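Local coordinates for protein probable glycosidase crf1 (Neosartorya fumigata, PDB 6IBU) that cuts chitin and transfers it to 1,6-beta-glucan or to other chitin chains, so cross-linking the polysaccharides of the fungal cell wall, at residues Asp33-Thr38 with Met179-Gly184; Gly40-Gly45 with Ala49-Ala54. One frame throughout, in Å; residues are numbered along the deposited sequence.

Contact 1 (Asp33-Thr38 with Met179-Gly184); sequences DQWEVT and MRLRLG
Trp35 meets Leu181 and Leu183 with the far rim of its six-membered ring. Its atom CH2 lies 3.7 Å from Leu181 CD2, and this methyl comes in at the edge, near the plane of the indole. Leu183 reaches the same corner: its CD1 is 3.7 Å from Trp35 CH2 and 4.0 Å from Trp35 CZ3, approaching the ring at a slant. The two leucines reach the indole by different torsions. Leu181 has CG anti to the backbone N, whereas Leu183 has CG anti to its carbonyl carbon. The carbonyl of Leu181 also touches the ring, with Leu181 O 3.7 Å from Trp35 CZ3. At the other end of the indole, Trp35 NE1 is hydrogen-bonded to Tyr22 OH, which satisfies the buried N-H.

The strands 35-39 and 179-187 belong to one antiparallel sheet of the GH16 beta-sandwich, in the concanavalin clan. They are not neighbours in it. Strand 61-64 runs between them, and the short segments pass 9.3 Å apart at 45°. The indole therefore reaches across strand 61-64, packing on Ile62 and Thr64, on the buried face. There Val219 of strand 212-223, in the other sheet, packs on both Trp35 and Leu181.

The charged pair is Glu36 and Arg180. Glu36 OE1 is 4.0 Å from Arg180 NH1, a long salt bridge. The oxygen stands off the plane of the guanidinium, so the pair is held by charge rather than by a directed N-H. The carboxylate and guanidinium planes are 64° apart. Arg180 NH1 instead gives a hydrogen bond to Thr64 O. Arg182, which binds chitin, is held by Asp63 at NE and by Glu92 at NH1, both salt bridges.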
# COMPACT_ATOMS: atom_id res chain seq x y z
N ASP A 33 -11.93 -9.39 -9.40
CA ASP A 33 -11.58 -10.78 -9.79
C ASP A 33 -10.28 -11.26 -9.14
O ASP A 33 -10.30 -12.34 -8.56
CB ASP A 33 -11.49 -10.89 -11.30
CG ASP A 33 -12.86 -11.10 -11.93
OD1 ASP A 33 -13.84 -11.30 -11.15
OD2 ASP A 33 -12.95 -11.05 -13.17
N GLN A 34 -9.19 -10.51 -9.27
CA GLN A 34 -7.85 -11.00 -8.83
C GLN A 34 -7.52 -10.37 -7.47
O GLN A 34 -6.33 -10.21 -7.19
CB GLN A 34 -6.85 -10.72 -9.95
CG GLN A 34 -7.25 -11.45 -11.23
CD GLN A 34 -6.26 -11.34 -12.36
OE1 GLN A 34 -6.58 -10.82 -13.44
NE2 GLN A 34 -5.05 -11.83 -12.12
N TRP A 35 -8.55 -10.02 -6.70
CA TRP A 35 -8.42 -9.39 -5.36
C TRP A 35 -9.16 -10.23 -4.31
O TRP A 35 -10.13 -10.91 -4.66
CB TRP A 35 -8.98 -7.97 -5.37
CG TRP A 35 -8.28 -7.00 -6.26
CD1 TRP A 35 -8.41 -6.88 -7.61
CD2 TRP A 35 -7.37 -5.97 -5.85
NE1 TRP A 35 -7.63 -5.85 -8.07
CE2 TRP A 35 -6.98 -5.28 -7.01
CE3 TRP A 35 -6.83 -5.57 -4.63
CZ2 TRP A 35 -6.07 -4.22 -6.99
CZ3 TRP A 35 -5.95 -4.52 -4.59
CH2 TRP A 35 -5.57 -3.86 -5.76
N GLU A 36 -8.69 -10.18 -3.07
CA GLU A 36 -9.32 -10.82 -1.89
C GLU A 36 -9.83 -9.67 -1.01
O GLU A 36 -9.02 -8.74 -0.80
CB GLU A 36 -8.29 -11.77 -1.26
CG GLU A 36 -8.44 -12.04 0.24
CD GLU A 36 -7.20 -12.66 0.91
OE1 GLU A 36 -6.08 -12.57 0.32
OE2 GLU A 36 -7.34 -13.25 2.03
N VAL A 37 -11.12 -9.67 -0.66
CA VAL A 37 -11.67 -8.71 0.31
C VAL A 37 -11.36 -9.30 1.65
O VAL A 37 -11.94 -10.24 2.19
CB VAL A 37 -13.16 -8.40 0.25
CG1 VAL A 37 -13.53 -7.41 1.35
CG2 VAL A 37 -13.55 -7.89 -1.12
N THR A 38 -10.35 -8.73 2.12
CA THR A 38 -9.66 -9.47 3.13
C THR A 38 -10.10 -8.97 4.51
O THR A 38 -9.77 -9.60 5.46
CB THR A 38 -8.22 -9.33 2.74
OG1 THR A 38 -7.44 -10.03 3.71
CG2 THR A 38 -7.84 -7.88 2.68
N MET A 179 6.03 -8.26 -3.93
CA MET A 179 5.07 -7.54 -3.08
C MET A 179 3.68 -7.62 -3.67
O MET A 179 3.55 -7.70 -4.88
CB MET A 179 5.48 -6.08 -2.92
CG MET A 179 6.65 -5.93 -1.99
SD MET A 179 6.99 -4.26 -1.47
CE MET A 179 7.46 -3.50 -3.02
N ARG A 180 2.68 -7.58 -2.80
CA ARG A 180 1.28 -7.47 -3.25
C ARG A 180 0.79 -6.07 -2.92
O ARG A 180 1.45 -5.35 -2.17
CB ARG A 180 0.48 -8.63 -2.68
CG ARG A 180 0.21 -8.56 -1.19
CD ARG A 180 -1.14 -9.16 -0.94
NE ARG A 180 -1.01 -10.47 -0.33
CZ ARG A 180 -1.73 -11.55 -0.61
NH1 ARG A 180 -2.71 -11.52 -1.51
NH2 ARG A 180 -1.47 -12.67 0.03
N LEU A 181 -0.29 -5.65 -3.57
CA LEU A 181 -0.88 -4.32 -3.35
C LEU A 181 -2.06 -4.48 -2.39
O LEU A 181 -2.91 -5.33 -2.64
CB LEU A 181 -1.27 -3.78 -4.72
CG LEU A 181 -1.99 -2.44 -4.74
CD1 LEU A 181 -1.14 -1.33 -4.14
CD2 LEU A 181 -2.38 -2.11 -6.18
N ARG A 182 -2.06 -3.72 -1.30
CA ARG A 182 -3.17 -3.70 -0.31
C ARG A 182 -3.80 -2.30 -0.38
O ARG A 182 -3.06 -1.30 -0.38
CB ARG A 182 -2.67 -4.03 1.10
CG ARG A 182 -1.56 -5.09 1.09
CD ARG A 182 -1.31 -5.87 2.38
NE ARG A 182 -2.55 -6.17 3.08
CZ ARG A 182 -2.66 -6.36 4.39
NH1 ARG A 182 -1.59 -6.30 5.16
NH2 ARG A 182 -3.85 -6.61 4.91
N LEU A 183 -5.11 -2.21 -0.51
CA LEU A 183 -5.81 -0.91 -0.44
C LEU A 183 -6.75 -0.98 0.75
O LEU A 183 -7.44 -1.99 0.90
CB LEU A 183 -6.58 -0.67 -1.73
CG LEU A 183 -5.72 -0.58 -2.97
CD1 LEU A 183 -6.59 -0.63 -4.21
CD2 LEU A 183 -4.89 0.69 -2.94
N GLY A 184 -6.83 0.10 1.52
CA GLY A 184 -7.77 0.11 2.65
C GLY A 184 -7.84 1.43 3.37
O GLY A 184 -6.93 2.26 3.25

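Contact 2 (Gly40-Gly45 with Ala49-Ala54); sequences GKVPVG and AEFTVA
Pro43 and Glu50 are joined by the backbone bond between the segments, Glu50 N to Pro43 O, at 2.9 Å with an angle of 150° at the hydrogen. The same carbonyl oxygen also takes a CA-H...O contact, with Ala49 CA 3.4 Å from Pro43 O. Next to it, Val44 and Ala49 form an antiparallel non-hydrogen-bonded pair, and both point their side chains to one face of the sheet. Farther from the turn the chains part, and a water bridges them. It donates to Lys41 O and to Glu50 O, and accepts from Thr52 N. The water so continues the link beyond the direct bond.

This is a beta hairpin of strands 44-45 and 48-53. The longer strand also pairs with strand 212-223 in the larger sheet of the GH16 fold, so strand 44-45 extends that sheet by one short strand.

In Gly40-Gly45, Val42 makes the apolar contact. It has CG1 anti to its backbone N (chi1 172°), which turns both methyls to Phe51. Val42 CG1 sits over one face of the Phe51 ring, a CH-pi contact of 4.3 Å to the centroid, offset toward the rim. The same methyl packs on Ala49, with Val42 CG1 3.8 Å from Ala49 CB. The other methyl meets the ring at CE2 and CD2, with Val42 CG2 4.0 Å from Phe51 CE2. Ile62 of strand 61-64 packs against both Val42 and Phe51.

Glu50 extends its chain across to Gly45. Its OE2 is 3.5 Å from Gly45 CA, a van der Waals contact. Pro43 CD lies 3.5 Å from the backbone oxygen Glu50 O.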
# COMPACT_ATOMS: atom_id res chain seq x y z
N GLY A 40 -13.74 -6.52 6.15
CA GLY A 40 -14.94 -5.73 5.84
C GLY A 40 -15.54 -6.09 4.49
O GLY A 40 -15.33 -7.20 4.01
N LYS A 41 -16.32 -5.18 3.94
CA LYS A 41 -17.06 -5.32 2.66
C LYS A 41 -16.65 -4.12 1.80
O LYS A 41 -16.53 -3.01 2.35
CB LYS A 41 -18.57 -5.40 2.92
CG LYS A 41 -19.46 -5.48 1.69
CD LYS A 41 -19.36 -6.79 0.89
CE LYS A 41 -19.70 -6.67 -0.58
NZ LYS A 41 -21.11 -6.27 -0.81
N VAL A 42 -16.40 -4.33 0.53
CA VAL A 42 -15.90 -3.24 -0.34
C VAL A 42 -16.84 -3.15 -1.53
O VAL A 42 -16.69 -3.88 -2.50
CB VAL A 42 -14.43 -3.45 -0.72
CG1 VAL A 42 -13.97 -2.45 -1.77
CG2 VAL A 42 -13.54 -3.38 0.52
N PRO A 43 -17.87 -2.28 -1.44
CA PRO A 43 -18.79 -2.06 -2.54
C PRO A 43 -18.05 -1.39 -3.70
O PRO A 43 -17.07 -0.73 -3.46
CB PRO A 43 -19.87 -1.12 -1.99
CG PRO A 43 -19.65 -1.08 -0.50
CD PRO A 43 -18.20 -1.45 -0.28
N VAL A 44 -18.56 -1.57 -4.91
CA VAL A 44 -17.95 -0.99 -6.14
C VAL A 44 -19.02 -0.13 -6.81
O VAL A 44 -19.77 -0.64 -7.62
CB VAL A 44 -17.37 -2.09 -7.05
CG1 VAL A 44 -16.59 -1.45 -8.17
CG2 VAL A 44 -16.50 -3.06 -6.28
N GLY A 45 -19.10 1.15 -6.43
CA GLY A 45 -20.09 2.08 -6.99
C GLY A 45 -19.57 2.73 -8.27
O GLY A 45 -18.62 2.26 -8.90
N ALA A 49 -14.20 1.33 -6.09
CA ALA A 49 -14.18 0.57 -4.82
C ALA A 49 -14.27 1.58 -3.68
O ALA A 49 -13.62 2.64 -3.75
CB ALA A 49 -12.93 -0.27 -4.73
N GLU A 50 -15.14 1.30 -2.71
CA GLU A 50 -15.45 2.20 -1.58
C GLU A 50 -14.93 1.56 -0.31
O GLU A 50 -15.23 0.40 -0.07
CB GLU A 50 -16.95 2.43 -1.48
CG GLU A 50 -17.54 2.95 -2.78
CD GLU A 50 -19.02 3.26 -2.71
OE1 GLU A 50 -19.57 3.36 -1.58
OE2 GLU A 50 -19.63 3.40 -3.80
N PHE A 51 -14.13 2.28 0.44
CA PHE A 51 -13.58 1.79 1.72
C PHE A 51 -14.16 2.69 2.80
O PHE A 51 -13.68 3.83 2.99
CB PHE A 51 -12.06 1.82 1.63
CG PHE A 51 -11.48 1.00 0.50
CD1 PHE A 51 -11.42 1.51 -0.78
CD2 PHE A 51 -10.97 -0.26 0.75
CE1 PHE A 51 -10.86 0.77 -1.80
CE2 PHE A 51 -10.38 -0.99 -0.26
CZ PHE A 51 -10.32 -0.47 -1.54
N THR A 52 -15.22 2.24 3.45
CA THR A 52 -15.97 3.08 4.41
C THR A 52 -15.58 2.71 5.83
O THR A 52 -15.64 1.54 6.18
CB THR A 52 -17.48 2.95 4.21
OG1 THR A 52 -17.64 3.50 2.91
CG2 THR A 52 -18.26 3.70 5.27
N VAL A 53 -15.18 3.69 6.62
CA VAL A 53 -15.10 3.56 8.10
C VAL A 53 -16.40 4.16 8.68
O VAL A 53 -16.57 5.39 8.58
CB VAL A 53 -13.83 4.27 8.58
CG1 VAL A 53 -13.76 4.30 10.09
CG2 VAL A 53 -12.60 3.60 7.99
N ALA A 54 -17.32 3.32 9.16
CA ALA A 54 -18.63 3.79 9.69
C ALA A 54 -18.70 3.56 11.20
O ALA A 54 -19.35 4.37 11.87
CB ALA A 54 -19.79 3.12 9.00
O HOH W 1 -16.25 -0.22 2.19

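The two contacts lie in the same GH16 domain, with centres about 13 Å apart. Along the chain, strand 35-39 is followed by the hairpin of contact 2, and strand 179-187 comes much later, so contact 2 falls between the two halves of contact 1. Contact 1 joins two strands of the seven-stranded sheet across strand 61-64, whereas the hairpin belongs to the other large sheet. They touch where Phe51 meets strand 179-187: Phe51 CE2 is 3.3 Å from Leu183 O. Val37 also packs on Val42. Phe51 is about 8 Å, side chain to side chain, from both Arg182 and Trp186, so this junction of the sheets lies close to chitin-binding residues.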